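Local coordinates for protein polyhedrin (Antheraea mylitta cypovirus 4, PDB 5A8S) that probably forms the crystalline matrix of the polyhedra, the micron-scale occlusion bodies in which this insect virus is embedded, at residues P31-F43 against V182-R194. Sequence-based numbering, arbitrary orientation.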
loop_
_atom_site.group_PDB
_atom_site.type_symbol
_atom_site.label_atom_id
_atom_site.label_comp_id
_atom_site.label_asym_id
_atom_site.label_seq_id
_atom_site.Cartn_x
_atom_site.Cartn_y
_atom_site.Cartn_z
ATOM N N PRO A 31 -17.682 -19.313 0.684
ATOM C CA PRO A 31 -16.658 -18.518 -0.003
ATOM C C PRO A 31 -17.112 -17.984 -1.359
ATOM O O PRO A 31 -16.540 -17.001 -1.828
ATOM C CB PRO A 31 -15.508 -19.509 -0.180
ATOM C CG PRO A 31 -15.687 -20.483 0.965
ATOM C CD PRO A 31 -17.175 -20.634 1.097
ATOM N N TYR A 32 -18.116 -18.612 -1.971
ATOM C CA TYR A 32 -18.628 -18.162 -3.273
ATOM C C TYR A 32 -19.640 -17.007 -3.171
ATOM O O TYR A 32 -20.073 -16.468 -4.193
ATOM C CB TYR A 32 -19.292 -19.325 -4.020
ATOM C CG TYR A 32 -18.385 -20.514 -4.242
ATOM C CD1 TYR A 32 -17.091 -20.351 -4.727
ATOM C CD2 TYR A 32 -18.822 -21.799 -3.963
ATOM C CE1 TYR A 32 -16.263 -21.443 -4.928
ATOM C CE2 TYR A 32 -18.006 -22.892 -4.158
ATOM C CZ TYR A 32 -16.726 -22.710 -4.640
ATOM O OH TYR A 32 -15.916 -23.808 -4.831
ATOM N N VAL A 33 -20.042 -16.634 -1.963
ATOM C CA VAL A 33 -20.915 -15.473 -1.814
ATOM C C VAL A 33 -20.013 -14.259 -1.977
ATOM O O VAL A 33 -19.072 -14.088 -1.205
ATOM C CB VAL A 33 -21.616 -15.444 -0.440
ATOM C CG1 VAL A 33 -22.487 -14.198 -0.300
ATOM C CG2 VAL A 33 -22.461 -16.708 -0.229
ATOM N N GLN A 34 -20.265 -13.437 -2.992
ATOM C CA GLN A 34 -19.345 -12.341 -3.309
ATOM C C GLN A 34 -19.109 -11.440 -2.091
ATOM O O GLN A 34 -20.009 -11.232 -1.278
ATOM C CB GLN A 34 -19.849 -11.538 -4.511
ATOM C CG GLN A 34 -19.895 -12.359 -5.806
ATOM C CD GLN A 34 -18.569 -12.375 -6.562
ATOM O OE1 GLN A 34 -17.746 -11.464 -6.423
ATOM N NE2 GLN A 34 -18.363 -13.409 -7.379
ATOM N N ASP A 35 -17.882 -10.926 -1.988
ATOM C CA ASP A 35 -17.386 -10.187 -0.820
ATOM C C ASP A 35 -17.136 -11.073 0.413
ATOM O O ASP A 35 -16.908 -10.569 1.513
ATOM C CB ASP A 35 -18.282 -8.988 -0.463
ATOM C CG ASP A 35 -17.553 -7.646 -0.599
ATOM O OD1 ASP A 35 -16.315 -7.629 -0.761
ATOM O OD2 ASP A 35 -18.212 -6.592 -0.522
ATOM N N ALA A 36 -17.166 -12.386 0.221
ATOM C CA ALA A 36 -16.588 -13.312 1.192
ATOM C C ALA A 36 -15.076 -13.196 1.087
ATOM O O ALA A 36 -14.553 -12.759 0.063
ATOM C CB ALA A 36 -17.021 -14.736 0.899
ATOM N N MET A 37 -14.361 -13.590 2.132
ATOM C CA MET A 37 -12.903 -13.552 2.092
ATOM C C MET A 37 -12.328 -14.602 1.128
ATOM O O MET A 37 -12.879 -15.694 0.954
ATOM C CB MET A 37 -12.325 -13.753 3.503
ATOM C CG MET A 37 -12.745 -12.653 4.479
ATOM S SD MET A 37 -12.282 -11.007 3.877
ATOM C CE MET A 37 -10.518 -11.066 4.080
ATOM N N MET A 38 -11.226 -14.231 0.487
ATOM C CA MET A 38 -10.353 -15.160 -0.219
ATOM C C MET A 38 -9.021 -15.142 0.517
ATOM O O MET A 38 -8.779 -14.246 1.314
ATOM C CB MET A 38 -10.144 -14.722 -1.664
ATOM C CG MET A 38 -11.366 -14.940 -2.553
ATOM S SD MET A 38 -11.219 -14.038 -4.098
ATOM C CE MET A 38 -11.634 -12.377 -3.582
ATOM N N ARG A 39 -8.157 -16.118 0.248
ATOM C CA ARG A 39 -6.887 -16.202 0.964
ATOM C C ARG A 39 -5.778 -16.677 0.038
ATOM O O ARG A 39 -5.890 -17.724 -0.591
ATOM C CB ARG A 39 -7.023 -17.125 2.173
ATOM C CG ARG A 39 -5.841 -17.070 3.129
ATOM C CD ARG A 39 -6.212 -17.652 4.480
ATOM N NE ARG A 39 -5.263 -17.283 5.530
ATOM C CZ ARG A 39 -5.480 -17.506 6.822
ATOM N NH1 ARG A 39 -6.613 -18.086 7.213
ATOM N NH2 ARG A 39 -4.582 -17.139 7.726
ATOM N N VAL A 40 -4.735 -15.865 -0.063
ATOM C CA VAL A 40 -3.576 -16.179 -0.882
ATOM C C VAL A 40 -2.347 -16.100 -0.000
ATOM O O VAL A 40 -2.151 -15.117 0.725
ATOM C CB VAL A 40 -3.453 -15.192 -2.063
ATOM C CG1 VAL A 40 -2.128 -15.367 -2.791
ATOM C CG2 VAL A 40 -4.629 -15.392 -3.023
ATOM N N VAL A 41 -1.515 -17.131 -0.051
ATOM C CA VAL A 41 -0.303 -17.135 0.749
ATOM C C VAL A 41 0.916 -17.451 -0.112
ATOM O O VAL A 41 0.910 -18.385 -0.917
ATOM C CB VAL A 41 -0.411 -18.151 1.891
ATOM C CG1 VAL A 41 0.776 -18.020 2.837
ATOM C CG2 VAL A 41 -1.741 -17.948 2.650
ATOM N N VAL A 42 1.959 -16.652 0.050
ATOM C CA VAL A 42 3.213 -16.909 -0.635
ATOM C C VAL A 42 4.148 -17.432 0.433
ATOM O O VAL A 42 4.447 -16.711 1.382
ATOM C CB VAL A 42 3.818 -15.625 -1.241
ATOM C CG1 VAL A 42 5.118 -15.944 -1.976
ATOM C CG2 VAL A 42 2.840 -14.941 -2.180
ATOM N N PHE A 43 4.585 -18.682 0.301
ATOM C CA PHE A 43 5.540 -19.277 1.234
ATOM C C PHE A 43 6.942 -19.267 0.600
ATOM O O PHE A 43 7.200 -19.979 -0.379
ATOM C CB PHE A 43 5.168 -20.738 1.556
ATOM C CG PHE A 43 3.855 -20.916 2.299
ATOM C CD1 PHE A 43 3.814 -20.860 3.687
ATOM C CD2 PHE A 43 2.678 -21.178 1.608
ATOM C CE1 PHE A 43 2.623 -21.049 4.377
ATOM C CE2 PHE A 43 1.472 -21.367 2.292
ATOM C CZ PHE A 43 1.449 -21.301 3.677
ATOM N N VAL A 182 1.980 -11.365 -7.735
ATOM C CA VAL A 182 0.816 -12.241 -7.671
ATOM C C VAL A 182 -0.452 -11.423 -7.881
ATOM O O VAL A 182 -0.587 -10.315 -7.342
ATOM C CB VAL A 182 0.710 -12.971 -6.312
ATOM C CG1 VAL A 182 -0.504 -13.912 -6.303
ATOM C CG2 VAL A 182 1.981 -13.750 -6.020
ATOM N N LEU A 183 -1.363 -11.976 -8.676
ATOM C CA LEU A 183 -2.679 -11.393 -8.894
ATOM C C LEU A 183 -3.740 -12.454 -8.641
ATOM O O LEU A 183 -3.645 -13.565 -9.153
ATOM C CB LEU A 183 -2.829 -10.889 -10.340
ATOM C CG LEU A 183 -4.267 -10.467 -10.725
ATOM C CD1 LEU A 183 -4.697 -9.242 -9.956
ATOM C CD2 LEU A 183 -4.405 -10.228 -12.222
ATOM N N ALA A 184 -4.754 -12.100 -7.860
ATOM C CA ALA A 184 -5.965 -12.909 -7.758
ATOM C C ALA A 184 -7.149 -11.957 -7.657
ATOM O O ALA A 184 -7.047 -10.919 -7.005
ATOM C CB ALA A 184 -5.908 -13.827 -6.534
ATOM N N THR A 185 -8.256 -12.287 -8.325
ATOM C CA THR A 185 -9.491 -11.524 -8.179
ATOM C C THR A 185 -10.656 -12.467 -7.960
ATOM O O THR A 185 -10.565 -13.662 -8.242
ATOM C CB THR A 185 -9.823 -10.662 -9.422
ATOM O OG1 THR A 185 -10.456 -11.470 -10.425
ATOM C CG2 THR A 185 -8.579 -10.019 -9.995
ATOM N N ALA A 186 -11.758 -11.911 -7.470
ATOM C CA ALA A 186 -12.997 -12.658 -7.318
ATOM C C ALA A 186 -13.471 -13.126 -8.693
ATOM O O ALA A 186 -13.288 -12.428 -9.690
ATOM C CB ALA A 186 -14.058 -11.773 -6.658
ATOM N N ARG A 187 -14.077 -14.306 -8.738
ATOM C CA ARG A 187 -14.615 -14.856 -9.976
ATOM C C ARG A 187 -15.680 -13.915 -10.508
ATOM O O ARG A 187 -16.346 -13.229 -9.731
ATOM C CB ARG A 187 -15.212 -16.239 -9.708
ATOM C CG ARG A 187 -15.654 -17.005 -10.953
ATOM C CD ARG A 187 -15.976 -18.448 -10.587
ATOM N NE ARG A 187 -14.847 -19.029 -9.865
ATOM C CZ ARG A 187 -14.941 -19.940 -8.903
ATOM N NH1 ARG A 187 -16.121 -20.429 -8.535
ATOM N NH2 ARG A 187 -13.841 -20.367 -8.303
ATOM N N GLN A 188 -15.821 -13.846 -11.829
ATOM C CA GLN A 188 -16.898 -13.063 -12.418
ATOM C C GLN A 188 -18.197 -13.448 -11.703
ATOM O O GLN A 188 -18.412 -14.613 -11.380
ATOM C CB GLN A 188 -16.991 -13.281 -13.944
ATOM C CG GLN A 188 -17.490 -14.646 -14.400
ATOM C CD GLN A 188 -16.392 -15.698 -14.506
ATOM O OE1 GLN A 188 -15.404 -15.661 -13.776
ATOM N NE2 GLN A 188 -16.573 -16.654 -15.419
ATOM N N ASP A 189 -19.037 -12.458 -11.429
ATOM C CA ASP A 189 -20.277 -12.666 -10.673
ATOM C C ASP A 189 -21.383 -13.116 -11.620
ATOM O O ASP A 189 -22.374 -12.412 -11.808
ATOM C CB ASP A 189 -20.663 -11.356 -9.972
ATOM C CG ASP A 189 -21.838 -11.504 -9.011
ATOM O OD1 ASP A 189 -22.109 -12.619 -8.528
ATOM O OD2 ASP A 189 -22.476 -10.475 -8.714
ATOM N N GLY A 190 -21.213 -14.291 -12.218
ATOM C CA GLY A 190 -22.086 -14.714 -13.302
ATOM C C GLY A 190 -21.927 -13.752 -14.461
ATOM O O GLY A 190 -20.803 -13.428 -14.842
ATOM N N ALA A 191 -23.052 -13.276 -14.989
ATOM C CA ALA A 191 -23.080 -12.314 -16.085
ATOM C C ALA A 191 -22.982 -10.857 -15.608
ATOM O O ALA A 191 -22.876 -9.933 -16.428
ATOM C CB ALA A 191 -24.350 -12.505 -16.895
ATOM N N LEU A 192 -23.021 -10.649 -14.294
ATOM C CA LEU A 192 -22.844 -9.311 -13.729
ATOM C C LEU A 192 -21.371 -9.078 -13.401
ATOM O O LEU A 192 -20.687 -9.979 -12.920
ATOM C CB LEU A 192 -23.676 -9.154 -12.453
ATOM C CG LEU A 192 -23.728 -7.750 -11.841
ATOM C CD1 LEU A 192 -24.963 -7.007 -12.335
ATOM C CD2 LEU A 192 -23.747 -7.831 -10.326
ATOM N N ASN A 193 -20.893 -7.870 -13.660
ATOM C CA ASN A 193 -19.514 -7.493 -13.350
ATOM C C ASN A 193 -19.486 -6.603 -12.112
ATOM O O ASN A 193 -19.923 -5.451 -12.161
ATOM C CB ASN A 193 -18.890 -6.750 -14.539
ATOM C CG ASN A 193 -17.395 -6.499 -14.363
ATOM O OD1 ASN A 193 -16.849 -6.642 -13.265
ATOM N ND2 ASN A 193 -16.724 -6.121 -15.452
ATOM N N ARG A 194 -18.983 -7.130 -10.995
ATOM C CA ARG A 194 -18.999 -6.373 -9.747
ATOM C C ARG A 194 -17.986 -5.227 -9.765
ATOM O O ARG A 194 -18.002 -4.358 -8.882
ATOM C CB ARG A 194 -18.787 -7.290 -8.542
ATOM C CG ARG A 194 -20.063 -8.066 -8.143
ATOM C CD ARG A 194 -19.883 -8.804 -6.825
ATOM N NE ARG A 194 -19.707 -7.851 -5.740
ATOM C CZ ARG A 194 -18.644 -7.788 -4.948
ATOM N NH1 ARG A 194 -17.642 -8.655 -5.087
ATOM N NH2 ARG A 194 -18.589 -6.852 -4.007
HETATM O O HOH W 1 -16.707 -10.512 -8.747
HETATM O O HOH W 2 -20.716 -14.907 -7.855
#
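Y32 opens the contact, its ring atom CE1 lying 3.7 Å from NH1 of R187 in an oblique approach, just ahead of the place where two face-packed antiparallel β-sheets of the polyhedrin fold come together. R187 also bonds through NH2 to the carbonyl of I124. In the type II turn V33–A36, Q34 uses both ends of its amide. Q34 NE2 donates to O of R187 (3.1 Å), while Q34 OE1 accepts from NH1 of R194 in the carbonyl plane, on a lone pair, at 3.1 Å. A bend at chi2 (-86°) turns the amide toward these partners, and one water bridges OE1 to R187 O. The R194 guanidinium is shared: NH1 also pairs with D60, and NH2 makes a long salt bridge, 3.5 Å, to OD2 of D35, which Q202 and N206 hold as well. Beyond the turn the contact becomes apolar. M38, bent at chi3, sets CE 4.0 Å from CB of A186. Strand 38-43 then faces strand 182-185, their axes 9.0 Å apart, and V40, V182 and A184 all touch F120 of strand 115-121. V40 puts CG2 on A184 CB, and its CG1 meets CG1 of V182 tip to tip; the side chains of V42 and V182 pass in opposite directions, CG2 to CG2 4.1 Å.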